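Local atomic coordinates of member of DUF4221 family (Bacteroides vulgatus, PDB entry 3S9J), a protein that is of unknown function but folds as a six-bladed beta-propeller of the DUF4221 family. Residues 233-241 with 309-320; 321-330 with 340-348. All coordinates share one frame; numbering follows the deposited sequence.

Contact 1 of 2, residues 233-241 with 309-320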
loop_
_atom_site.group_PDB
_atom_site.type_symbol
_atom_site.label_atom_id
_atom_site.label_comp_id
_atom_site.label_asym_id
_atom_site.label_seq_id
_atom_site.Cartn_x
_atom_site.Cartn_y
_atom_site.Cartn_z
ATOM N N TRP A 233 -4.122 -14.708 14.359
ATOM C CA TRP A 233 -4.596 -14.849 12.991
ATOM C C TRP A 233 -6.113 -14.812 12.963
ATOM O O TRP A 233 -6.762 -15.399 13.834
ATOM C CB TRP A 233 -4.100 -16.158 12.379
ATOM C CG TRP A 233 -2.614 -16.236 12.241
ATOM C CD1 TRP A 233 -1.732 -16.737 13.150
ATOM C CD2 TRP A 233 -1.846 -15.804 11.126
ATOM N NE1 TRP A 233 -0.456 -16.646 12.662
ATOM C CE2 TRP A 233 -0.500 -16.069 11.419
ATOM C CE3 TRP A 233 -2.166 -15.205 9.898
ATOM C CZ2 TRP A 233 0.531 -15.764 10.533
ATOM C CZ3 TRP A 233 -1.132 -14.910 9.006
ATOM C CH2 TRP A 233 0.194 -15.191 9.331
ATOM N N TYR A 234 -6.660 -14.113 11.967
ATOM C CA TYR A 234 -8.098 -13.990 11.772
ATOM C C TYR A 234 -8.466 -14.270 10.326
ATOM O O TYR A 234 -7.820 -13.778 9.397
ATOM C CB TYR A 234 -8.580 -12.593 12.113
ATOM C CG TYR A 234 -8.356 -12.201 13.546
ATOM C CD1 TYR A 234 -9.266 -12.555 14.526
ATOM C CD2 TYR A 234 -7.246 -11.451 13.916
ATOM C CE1 TYR A 234 -9.071 -12.194 15.845
ATOM C CE2 TYR A 234 -7.040 -11.087 15.237
ATOM C CZ TYR A 234 -7.957 -11.465 16.195
ATOM O OH TYR A 234 -7.772 -11.085 17.500
ATOM N N ASN A 235 -9.520 -15.050 10.142
ATOM C CA ASN A 235 -9.991 -15.333 8.797
ATOM C C ASN A 235 -10.472 -14.069 8.099
ATOM O O ASN A 235 -11.250 -13.300 8.652
ATOM C CB ASN A 235 -11.142 -16.335 8.834
ATOM C CG ASN A 235 -11.600 -16.722 7.439
ATOM O OD1 ASN A 235 -12.681 -16.339 7.006
ATOM N ND2 ASN A 235 -10.752 -17.446 6.718
ATOM N N ALA A 236 -10.027 -13.866 6.867
ATOM C CA ALA A 236 -10.423 -12.701 6.099
ATOM C C ALA A 236 -10.578 -13.113 4.639
ATOM O O ALA A 236 -10.074 -12.455 3.743
ATOM C CB ALA A 236 -9.390 -11.585 6.247
ATOM N N LYS A 237 -11.293 -14.218 4.429
ATOM C CA LYS A 237 -11.485 -14.821 3.104
ATOM C C LYS A 237 -12.691 -14.210 2.411
ATOM O O LYS A 237 -13.747 -14.019 3.029
ATOM C CB LYS A 237 -11.705 -16.341 3.281
ATOM C CG LYS A 237 -12.181 -17.076 2.051
ATOM C CD LYS A 237 -12.437 -18.560 2.329
ATOM C CE LYS A 237 -13.048 -19.204 1.090
ATOM N NZ LYS A 237 -14.362 -18.614 0.674
ATOM N N SER A 238 -12.554 -13.953 1.120
ATOM C CA SER A 238 -13.670 -13.548 0.271
ATOM C C SER A 238 -14.657 -14.710 0.049
ATOM O O SER A 238 -14.230 -15.837 -0.232
ATOM C CB SER A 238 -13.167 -13.139 -1.100
ATOM O OG SER A 238 -14.258 -12.956 -1.992
ATOM N N ARG A 239 -15.958 -14.407 0.136
ATOM C CA ARG A 239 -16.972 -15.427 -0.158
ATOM C C ARG A 239 -16.982 -15.843 -1.631
ATOM O O ARG A 239 -17.569 -16.863 -1.963
ATOM C CB ARG A 239 -18.372 -14.971 0.282
ATOM C CG ARG A 239 -18.970 -13.801 -0.509
ATOM C CD ARG A 239 -19.925 -12.997 0.393
ATOM N NE ARG A 239 -19.230 -12.458 1.567
ATOM C CZ ARG A 239 -19.823 -11.998 2.665
ATOM N NH1 ARG A 239 -21.142 -11.998 2.773
ATOM N NH2 ARG A 239 -19.083 -11.535 3.663
ATOM N N TYR A 240 -16.316 -15.087 -2.501
ATOM C CA TYR A 240 -16.314 -15.369 -3.925
ATOM C C TYR A 240 -15.111 -16.169 -4.370
ATOM O O TYR A 240 -15.081 -16.592 -5.503
ATOM C CB TYR A 240 -16.386 -14.062 -4.721
ATOM C CG TYR A 240 -17.583 -13.245 -4.328
ATOM C CD1 TYR A 240 -18.865 -13.695 -4.626
ATOM C CD2 TYR A 240 -17.450 -12.036 -3.634
ATOM C CE1 TYR A 240 -19.980 -12.994 -4.258
ATOM C CE2 TYR A 240 -18.589 -11.319 -3.245
ATOM C CZ TYR A 240 -19.850 -11.803 -3.581
ATOM O OH TYR A 240 -20.995 -11.127 -3.222
ATOM N N LEU A 241 -14.152 -16.402 -3.467
ATOM C CA LEU A 241 -12.899 -17.092 -3.798
ATOM C C LEU A 241 -12.741 -18.395 -3.047
ATOM O O LEU A 241 -13.119 -18.518 -1.890
ATOM C CB LEU A 241 -11.673 -16.220 -3.445
ATOM C CG LEU A 241 -11.559 -14.865 -4.139
ATOM C CD1 LEU A 241 -10.307 -14.134 -3.637
ATOM C CD2 LEU A 241 -11.569 -15.050 -5.665
ATOM N N LEU A 309 -14.370 -5.704 7.753
ATOM C CA LEU A 309 -14.229 -6.388 9.029
ATOM C C LEU A 309 -14.393 -5.358 10.143
ATOM O O LEU A 309 -13.961 -4.205 10.000
ATOM C CB LEU A 309 -12.858 -7.050 9.158
ATOM C CG LEU A 309 -12.489 -8.086 8.087
ATOM C CD1 LEU A 309 -11.662 -7.466 6.923
ATOM C CD2 LEU A 309 -11.755 -9.286 8.722
ATOM N N ASN A 310 -15.003 -5.761 11.249
ATOM C CA ASN A 310 -15.131 -4.845 12.374
ATOM C C ASN A 310 -13.842 -4.844 13.196
ATOM O O ASN A 310 -12.875 -5.498 12.813
ATOM C CB ASN A 310 -16.390 -5.147 13.222
ATOM C CG ASN A 310 -16.342 -6.496 13.905
ATOM O OD1 ASN A 310 -15.277 -7.091 14.086
ATOM N ND2 ASN A 310 -17.510 -6.978 14.319
ATOM N N ALA A 311 -13.834 -4.143 14.332
ATOM C CA ALA A 311 -12.601 -3.944 15.115
ATOM C C ALA A 311 -12.105 -5.238 15.761
ATOM O O ALA A 311 -10.937 -5.337 16.147
ATOM C CB ALA A 311 -12.787 -2.834 16.156
ATOM N N ASP A 312 -12.983 -6.238 15.848
ATOM C CA ASP A 312 -12.618 -7.537 16.381
ATOM C C ASP A 312 -12.239 -8.523 15.282
ATOM O O ASP A 312 -12.079 -9.707 15.545
ATOM C CB ASP A 312 -13.775 -8.103 17.201
ATOM C CG ASP A 312 -14.112 -7.249 18.427
ATOM O OD1 ASP A 312 -13.191 -6.812 19.154
ATOM O OD2 ASP A 312 -15.314 -7.039 18.668
ATOM N N PHE A 313 -12.077 -8.017 14.064
ATOM C CA PHE A 313 -11.725 -8.801 12.888
ATOM C C PHE A 313 -12.755 -9.849 12.512
ATOM O O PHE A 313 -12.408 -10.905 11.988
ATOM C CB PHE A 313 -10.328 -9.393 13.029
ATOM C CG PHE A 313 -9.270 -8.346 13.197
ATOM C CD1 PHE A 313 -8.778 -7.663 12.103
ATOM C CD2 PHE A 313 -8.833 -7.990 14.456
ATOM C CE1 PHE A 313 -7.813 -6.678 12.268
ATOM C CE2 PHE A 313 -7.895 -7.008 14.628
ATOM C CZ PHE A 313 -7.381 -6.357 13.543
ATOM N N GLU A 314 -14.024 -9.526 12.765
ATOM C CA GLU A 314 -15.128 -10.315 12.272
ATOM C C GLU A 314 -15.573 -9.730 10.938
ATOM O O GLU A 314 -15.733 -8.519 10.807
ATOM C CB GLU A 314 -16.280 -10.308 13.281
ATOM C CG GLU A 314 -15.878 -10.893 14.643
ATOM C CD GLU A 314 -16.877 -10.614 15.752
ATOM O OE1 GLU A 314 -17.730 -9.707 15.603
ATOM O OE2 GLU A 314 -16.780 -11.306 16.790
ATOM N N ILE A 315 -15.749 -10.587 9.936
ATOM C CA ILE A 315 -16.276 -10.150 8.641
ATOM C C ILE A 315 -17.750 -9.755 8.800
ATOM O O ILE A 315 -18.565 -10.565 9.255
ATOM C CB ILE A 315 -16.159 -11.252 7.571
ATOM C CG1 ILE A 315 -14.695 -11.623 7.328
ATOM C CG2 ILE A 315 -16.802 -10.786 6.238
ATOM C CD1 ILE A 315 -14.533 -12.866 6.483
ATOM N N ILE A 316 -18.081 -8.512 8.459
ATOM C CA ILE A 316 -19.449 -8.005 8.572
ATOM C C ILE A 316 -20.106 -7.738 7.209
ATOM O O ILE A 316 -21.304 -7.481 7.131
ATOM C CB ILE A 316 -19.566 -6.775 9.510
ATOM C CG1 ILE A 316 -18.623 -5.623 9.097
ATOM C CG2 ILE A 316 -19.309 -7.203 10.931
ATOM C CD1 ILE A 316 -18.986 -4.275 9.749
ATOM N N GLY A 317 -19.324 -7.816 6.133
ATOM C CA GLY A 317 -19.880 -7.706 4.802
ATOM C C GLY A 317 -18.827 -7.749 3.724
ATOM O O GLY A 317 -17.612 -7.717 4.002
ATOM N N GLU A 318 -19.294 -7.831 2.485
ATOM C CA GLU A 318 -18.402 -7.863 1.348
ATOM C C GLU A 318 -19.144 -7.392 0.129
ATOM O O GLU A 318 -20.243 -7.893 -0.158
ATOM C CB GLU A 318 -17.838 -9.279 1.126
ATOM C CG GLU A 318 -16.858 -9.366 -0.047
ATOM C CD GLU A 318 -16.208 -10.730 -0.239
ATOM O OE1 GLU A 318 -16.521 -11.679 0.522
ATOM O OE2 GLU A 318 -15.361 -10.827 -1.165
ATOM N N THR A 319 -18.548 -6.462 -0.608
ATOM C CA THR A 319 -19.197 -5.910 -1.788
ATOM C C THR A 319 -18.323 -6.143 -3.012
ATOM O O THR A 319 -17.123 -5.914 -2.978
ATOM C CB THR A 319 -19.483 -4.418 -1.583
ATOM O OG1 THR A 319 -20.496 -4.280 -0.580
ATOM C CG2 THR A 319 -19.922 -3.756 -2.880
ATOM N N LYS A 320 -18.928 -6.617 -4.095
ATOM C CA LYS A 320 -18.202 -6.924 -5.336
ATOM C C LYS A 320 -18.283 -5.707 -6.260
ATOM O O LYS A 320 -19.278 -4.983 -6.274
ATOM C CB LYS A 320 -18.819 -8.169 -6.006
ATOM C CG LYS A 320 -17.914 -8.942 -6.987
ATOM C CD LYS A 320 -18.339 -10.444 -7.018
ATOM C CE LYS A 320 -18.354 -11.050 -8.409
ATOM N NZ LYS A 320 -17.050 -10.940 -9.120
HETATM O O HOH W 1 -12.552 -13.236 10.975
HETATM O O HOH W 2 -16.229 -12.247 3.021
#
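Glu318 sends CG anti to its own backbone N (chi1 -179°) and continues fully extended, which carries its carboxylate straight across to Ser238 and Arg239; Ser238 answers with OG also anti to its N. The two segments come from neighbouring blades of the six-bladed beta-propeller: 233-241 runs off the last strand of one four-stranded sheet, and 309-320 turns into the last strand of the next. Both carboxylate oxygens are used. OE2 takes the Ser238 hydroxyl on its syn lone pair at 2.5 Å, while Ser305 also binds OE2. OE1 accepts Arg239 N, again on the syn side and nearly straight (2.8 Å, 166°). These two bonds carry the grip. The Arg239 side chain has two modelled conformers; in the one described, NE meets OE1 at 3.0 Å from the anti side, tilted well out of the carboxylate plane, a salt bridge with guanidinium and carboxylate planes almost perpendicular. A water bonded to OE1, Lys237 O and, in this conformer, Arg239 NH2 adds another link; NH2 also reaches Gln5 O. An alanine in place of Glu318 would probably leave the Ser238 hydroxyl and Arg239 N without their acceptor and the guanidinium without its countercharge here. Ser238 OG in turn accepts from Tyr240 N, an ST turn that positions the hydroxyl. At the other end, the Tyr234 and Phe313 rings form an offset stack, centroids 4.7 Å apart and planes 21° from parallel, with Phe313 CB over the Tyr234 face. Lys320 CD sits squarely over the Tyr240 ring, a CH-pi contact 3.7 Å from its centroid.

Contact 2 of 2, residues 321-330 with 340-348. With FMT (formic acid), chain K.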
loop_
_atom_site.group_PDB
_atom_site.type_symbol
_atom_site.label_atom_id
_atom_site.label_comp_id
_atom_site.label_asym_id
_atom_site.label_seq_id
_atom_site.Cartn_x
_atom_site.Cartn_y
_atom_site.Cartn_z
ATOM N N PHE A 321 -17.209 -5.468 -6.996
ATOM C CA PHE A 321 -17.109 -4.339 -7.899
ATOM C C PHE A 321 -16.789 -4.810 -9.297
ATOM O O PHE A 321 -16.068 -5.797 -9.493
ATOM C CB PHE A 321 -15.996 -3.391 -7.449
ATOM C CG PHE A 321 -16.266 -2.717 -6.135
ATOM C CD1 PHE A 321 -16.037 -3.372 -4.938
ATOM C CD2 PHE A 321 -16.717 -1.418 -6.092
ATOM C CE1 PHE A 321 -16.284 -2.765 -3.735
ATOM C CE2 PHE A 321 -16.956 -0.808 -4.873
ATOM C CZ PHE A 321 -16.735 -1.492 -3.702
ATOM N N PRO A 322 -17.309 -4.083 -10.296
ATOM C CA PRO A 322 -17.008 -4.446 -11.680
ATOM C C PRO A 322 -15.617 -4.060 -12.104
ATOM O O PRO A 322 -14.975 -3.222 -11.464
ATOM C CB PRO A 322 -18.053 -3.649 -12.474
ATOM C CG PRO A 322 -18.259 -2.420 -11.626
ATOM C CD PRO A 322 -18.197 -2.909 -10.207
ATOM N N GLY A 323 -15.136 -4.655 -13.187
ATOM C CA GLY A 323 -13.918 -4.175 -13.830
ATOM C C GLY A 323 -14.211 -2.946 -14.696
ATOM O O GLY A 323 -15.368 -2.546 -14.820
ATOM N N LYS A 324 -13.161 -2.400 -15.307
ATOM C CA LYS A 324 -13.233 -1.322 -16.300
ATOM C C LYS A 324 -13.852 -0.036 -15.740
ATOM O O LYS A 324 -14.417 0.758 -16.474
ATOM C CB LYS A 324 -13.955 -1.784 -17.578
ATOM C CG LYS A 324 -13.107 -2.732 -18.440
ATOM C CD LYS A 324 -13.741 -2.985 -19.783
ATOM C CE LYS A 324 -15.127 -3.596 -19.606
ATOM N NZ LYS A 324 -15.051 -5.022 -19.102
ATOM N N LYS A 325 -13.719 0.166 -14.426
ATOM C CA LYS A 325 -14.347 1.322 -13.788
ATOM C C LYS A 325 -13.468 1.972 -12.733
ATOM O O LYS A 325 -13.323 3.204 -12.738
ATOM C CB LYS A 325 -15.677 0.914 -13.150
ATOM C CG LYS A 325 -16.470 2.115 -12.614
ATOM C CD LYS A 325 -17.927 1.776 -12.268
ATOM C CE LYS A 325 -18.658 3.082 -11.866
ATOM N NZ LYS A 325 -20.043 2.821 -11.439
ATOM N N TYR A 326 -12.887 1.175 -11.844
ATOM C CA TYR A 326 -12.099 1.695 -10.752
ATOM C C TYR A 326 -10.614 1.436 -10.922
ATOM O O TYR A 326 -10.195 0.474 -11.582
ATOM C CB TYR A 326 -12.557 1.058 -9.425
ATOM C CG TYR A 326 -13.996 1.328 -9.150
ATOM C CD1 TYR A 326 -14.404 2.550 -8.618
ATOM C CD2 TYR A 326 -14.970 0.376 -9.429
ATOM C CE1 TYR A 326 -15.744 2.816 -8.382
ATOM C CE2 TYR A 326 -16.313 0.638 -9.192
ATOM C CZ TYR A 326 -16.684 1.851 -8.675
ATOM O OH TYR A 326 -18.001 2.137 -8.471
ATOM N N PHE A 327 -9.811 2.303 -10.307
ATOM C CA PHE A 327 -8.382 2.121 -10.213
ATOM C C PHE A 327 -8.112 1.948 -8.712
ATOM O O PHE A 327 -7.809 2.920 -7.989
ATOM C CB PHE A 327 -7.618 3.311 -10.818
ATOM C CG PHE A 327 -6.166 3.027 -11.011
ATOM C CD1 PHE A 327 -5.712 2.440 -12.195
ATOM C CD2 PHE A 327 -5.257 3.235 -9.994
ATOM C CE1 PHE A 327 -4.350 2.126 -12.365
ATOM C CE2 PHE A 327 -3.918 2.920 -10.178
ATOM C CZ PHE A 327 -3.477 2.360 -11.349
ATOM N N TYR A 328 -8.314 0.718 -8.219
ATOM C CA TYR A 328 -8.330 0.501 -6.773
ATOM C C TYR A 328 -6.953 0.590 -6.132
ATOM O O TYR A 328 -6.878 0.673 -4.903
ATOM C CB TYR A 328 -9.038 -0.812 -6.397
ATOM C CG TYR A 328 -8.442 -2.063 -6.993
ATOM C CD1 TYR A 328 -7.289 -2.630 -6.436
ATOM C CD2 TYR A 328 -9.005 -2.677 -8.087
ATOM C CE1 TYR A 328 -6.708 -3.774 -6.976
ATOM C CE2 TYR A 328 -8.451 -3.858 -8.621
ATOM C CZ TYR A 328 -7.313 -4.396 -8.074
ATOM O OH TYR A 328 -6.721 -5.518 -8.586
ATOM N N LYS A 329 -5.896 0.599 -6.927
ATOM C CA LYS A 329 -4.567 0.865 -6.423
ATOM C C LYS A 329 -4.327 2.348 -6.069
ATOM O O LYS A 329 -3.232 2.705 -5.615
ATOM C CB LYS A 329 -3.494 0.321 -7.367
ATOM C CG LYS A 329 -3.599 -1.202 -7.469
ATOM C CD LYS A 329 -2.430 -1.827 -8.181
ATOM C CE LYS A 329 -2.599 -3.323 -8.287
ATOM N NZ LYS A 329 -1.460 -4.011 -9.004
HETATM N N MSE A 330 -5.370 3.167 -6.243
HETATM C CA MSE A 330 -5.454 4.504 -5.650
HETATM C C MSE A 330 -6.720 4.601 -4.801
HETATM O O MSE A 330 -7.796 5.016 -5.277
HETATM C CB MSE A 330 -5.431 5.586 -6.715
HETATM C CG MSE A 330 -4.035 5.891 -7.250
HETATM SE SE MSE A 330 -3.947 7.568 -8.223
HETATM C CE MSE A 330 -5.066 7.088 -9.754
ATOM N N ILE A 340 -12.322 5.277 -3.598
ATOM C CA ILE A 340 -11.690 4.440 -4.606
ATOM C C ILE A 340 -11.671 5.222 -5.889
ATOM O O ILE A 340 -12.723 5.722 -6.354
ATOM C CB ILE A 340 -12.426 3.091 -4.801
ATOM C CG1 ILE A 340 -12.632 2.382 -3.459
ATOM C CG2 ILE A 340 -11.686 2.164 -5.825
ATOM C CD1 ILE A 340 -13.378 1.035 -3.573
ATOM N N SER A 341 -10.486 5.319 -6.497
ATOM C CA SER A 341 -10.360 6.098 -7.727
ATOM C C SER A 341 -11.124 5.482 -8.863
ATOM O O SER A 341 -11.224 4.225 -8.977
ATOM C CB SER A 341 -8.891 6.236 -8.137
ATOM O OG SER A 341 -8.733 6.880 -9.388
ATOM N N GLU A 342 -11.621 6.354 -9.746
ATOM C CA GLU A 342 -12.241 5.932 -11.023
ATOM C C GLU A 342 -11.329 6.168 -12.227
ATOM O O GLU A 342 -11.796 6.174 -13.363
ATOM C CB GLU A 342 -13.615 6.608 -11.208
ATOM C CG GLU A 342 -14.663 5.998 -10.271
ATOM C CD GLU A 342 -16.111 6.125 -10.739
ATOM O OE1 GLU A 342 -16.370 6.354 -11.946
ATOM O OE2 GLU A 342 -17.002 5.982 -9.869
ATOM N N ASN A 343 -10.035 6.377 -11.999
ATOM C CA ASN A 343 -9.086 6.628 -13.086
ATOM C C ASN A 343 -8.582 5.312 -13.719
ATOM O O ASN A 343 -7.396 5.086 -13.834
ATOM C CB ASN A 343 -7.918 7.462 -12.610
ATOM C CG ASN A 343 -8.320 8.884 -12.373
ATOM O OD1 ASN A 343 -8.923 9.170 -11.352
ATOM N ND2 ASN A 343 -8.021 9.772 -13.323
ATOM N N ASN A 344 -9.541 4.478 -14.105
ATOM C CA ASN A 344 -9.310 3.271 -14.926
ATOM C C ASN A 344 -9.468 3.695 -16.383
ATOM O O ASN A 344 -10.481 4.290 -16.753
ATOM C CB ASN A 344 -10.358 2.238 -14.531
ATOM C CG ASN A 344 -10.171 0.889 -15.215
ATOM O OD1 ASN A 344 -10.089 0.844 -16.445
ATOM N ND2 ASN A 344 -10.125 -0.193 -14.427
ATOM N N LEU A 345 -8.443 3.403 -17.192
ATOM C CA LEU A 345 -8.403 3.791 -18.595
ATOM C C LEU A 345 -9.643 3.328 -19.383
ATOM O O LEU A 345 -10.011 3.939 -20.391
ATOM C CB LEU A 345 -7.115 3.212 -19.207
ATOM C CG LEU A 345 -6.699 3.636 -20.608
ATOM C CD1 LEU A 345 -6.506 5.127 -20.658
ATOM C CD2 LEU A 345 -5.420 2.914 -21.009
ATOM N N GLU A 346 -10.296 2.250 -18.930
ATOM C CA GLU A 346 -11.456 1.706 -19.642
ATOM C C GLU A 346 -12.800 2.256 -19.117
ATOM O O GLU A 346 -13.853 1.972 -19.664
ATOM C CB GLU A 346 -11.381 0.158 -19.662
ATOM C CG GLU A 346 -10.069 -0.332 -20.313
ATOM C CD GLU A 346 -10.076 -1.808 -20.709
ATOM O OE1 GLU A 346 -11.152 -2.420 -20.690
ATOM O OE2 GLU A 346 -9.001 -2.352 -21.047
ATOM N N ASN A 347 -12.762 3.073 -18.071
ATOM C CA ASN A 347 -13.937 3.778 -17.606
ATOM C C ASN A 347 -14.339 4.765 -18.714
ATOM O O ASN A 347 -13.506 5.542 -19.151
ATOM C CB ASN A 347 -13.610 4.539 -16.318
ATOM C CG ASN A 347 -14.828 5.139 -15.653
ATOM O OD1 ASN A 347 -15.657 5.778 -16.305
ATOM N ND2 ASN A 347 -14.935 4.958 -14.340
ATOM N N PRO A 348 -15.615 4.729 -19.165
ATOM C CA PRO A 348 -16.034 5.658 -20.233
ATOM C C PRO A 348 -15.814 7.148 -19.896
ATOM O O PRO A 348 -15.677 7.956 -20.807
ATOM C CB PRO A 348 -17.535 5.369 -20.404
ATOM C CG PRO A 348 -17.777 4.042 -19.770
ATOM C CD PRO A 348 -16.708 3.822 -18.744
HETATM C C FMT K . -5.453 3.744 -15.744
HETATM O O1 FMT K . -5.916 2.582 -15.929
HETATM O O2 FMT K . -4.244 4.021 -15.758
#
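Asn344 reaches across to Tyr326 from the loop that follows the beta hairpin of strands 327-334 and 337-341, two strands of the blade that the N-terminal strand 8-19 completes beside 354-364, the "velcro" ring closure of beta-propellers. Its CB lies against two carbonyl oxygens of the facing loop, 3.4 Å from Tyr326 O and a little farther from Lys325 O. CG stands anti to the backbone N (chi1 -175°), which turns the amide toward 324-326. There OD1 packs near Lys324 CA and accepts Glu346 N of its own segment, closing an Asx turn. ND2, at the tip, donates to Tyr326 O at 2.9 Å; the acceptor lies in the amide plane, although the nitrogen sits well above the carbonyl plane. Lys300 O is a second acceptor for ND2.

Asn347 makes the matching bond one residue back: its ND2 meets Lys325 O in the carbonyl plane, on a lone pair, at 2.9 Å. The same ND2 also donates to Glu342 OE1, so one amide spans the facing carbonyl of Lys325 and the Glu342 carboxylate of its own segment. Glu342 runs beside Tyr326, pointing the same way, and its OE2 bonds Thr358 of the adjacent strand. Phe327 N to Ser341 O (2.7 Å) and Ser341 N to Met330 O join the backbones. Ile340 CG2 packs against CB of both Tyr326 and Tyr328, while its CD1 approaches the Phe321 ring, which stacks on Phe304 of the neighbouring strand in its own, preceding blade. The selenomethionine at 330 bends at chi3 (-67°) to lay CE near Ser341 OG. A formic acid molecule, probably from the crystallisation liquor, accepts a hydrogen bond from Leu345 N through O1 at 2.9 Å.

How the contacts relate
Contact 1 closes before contact 2 opens: the strand that ends 309-320 runs directly into 321-330, yet the two centres lie about 22 Å apart. Contact 1 is partly buried and bridges two neighbouring blades largely through side chains, with a charged group in the middle, aromatic or aliphatic packing at both ends, and water filling in between. Contact 2 is more buried and largely local, gathering the loop entering a hairpin and the loop leaving it. The polar bonds between its segments are neutral, from asparagine amides and backbone groups, and its lysine and glutamate charged atoms stay apart. Aromatic rings stack across contact 1, whereas Ile340 supplies much of the apolar packing in contact 2.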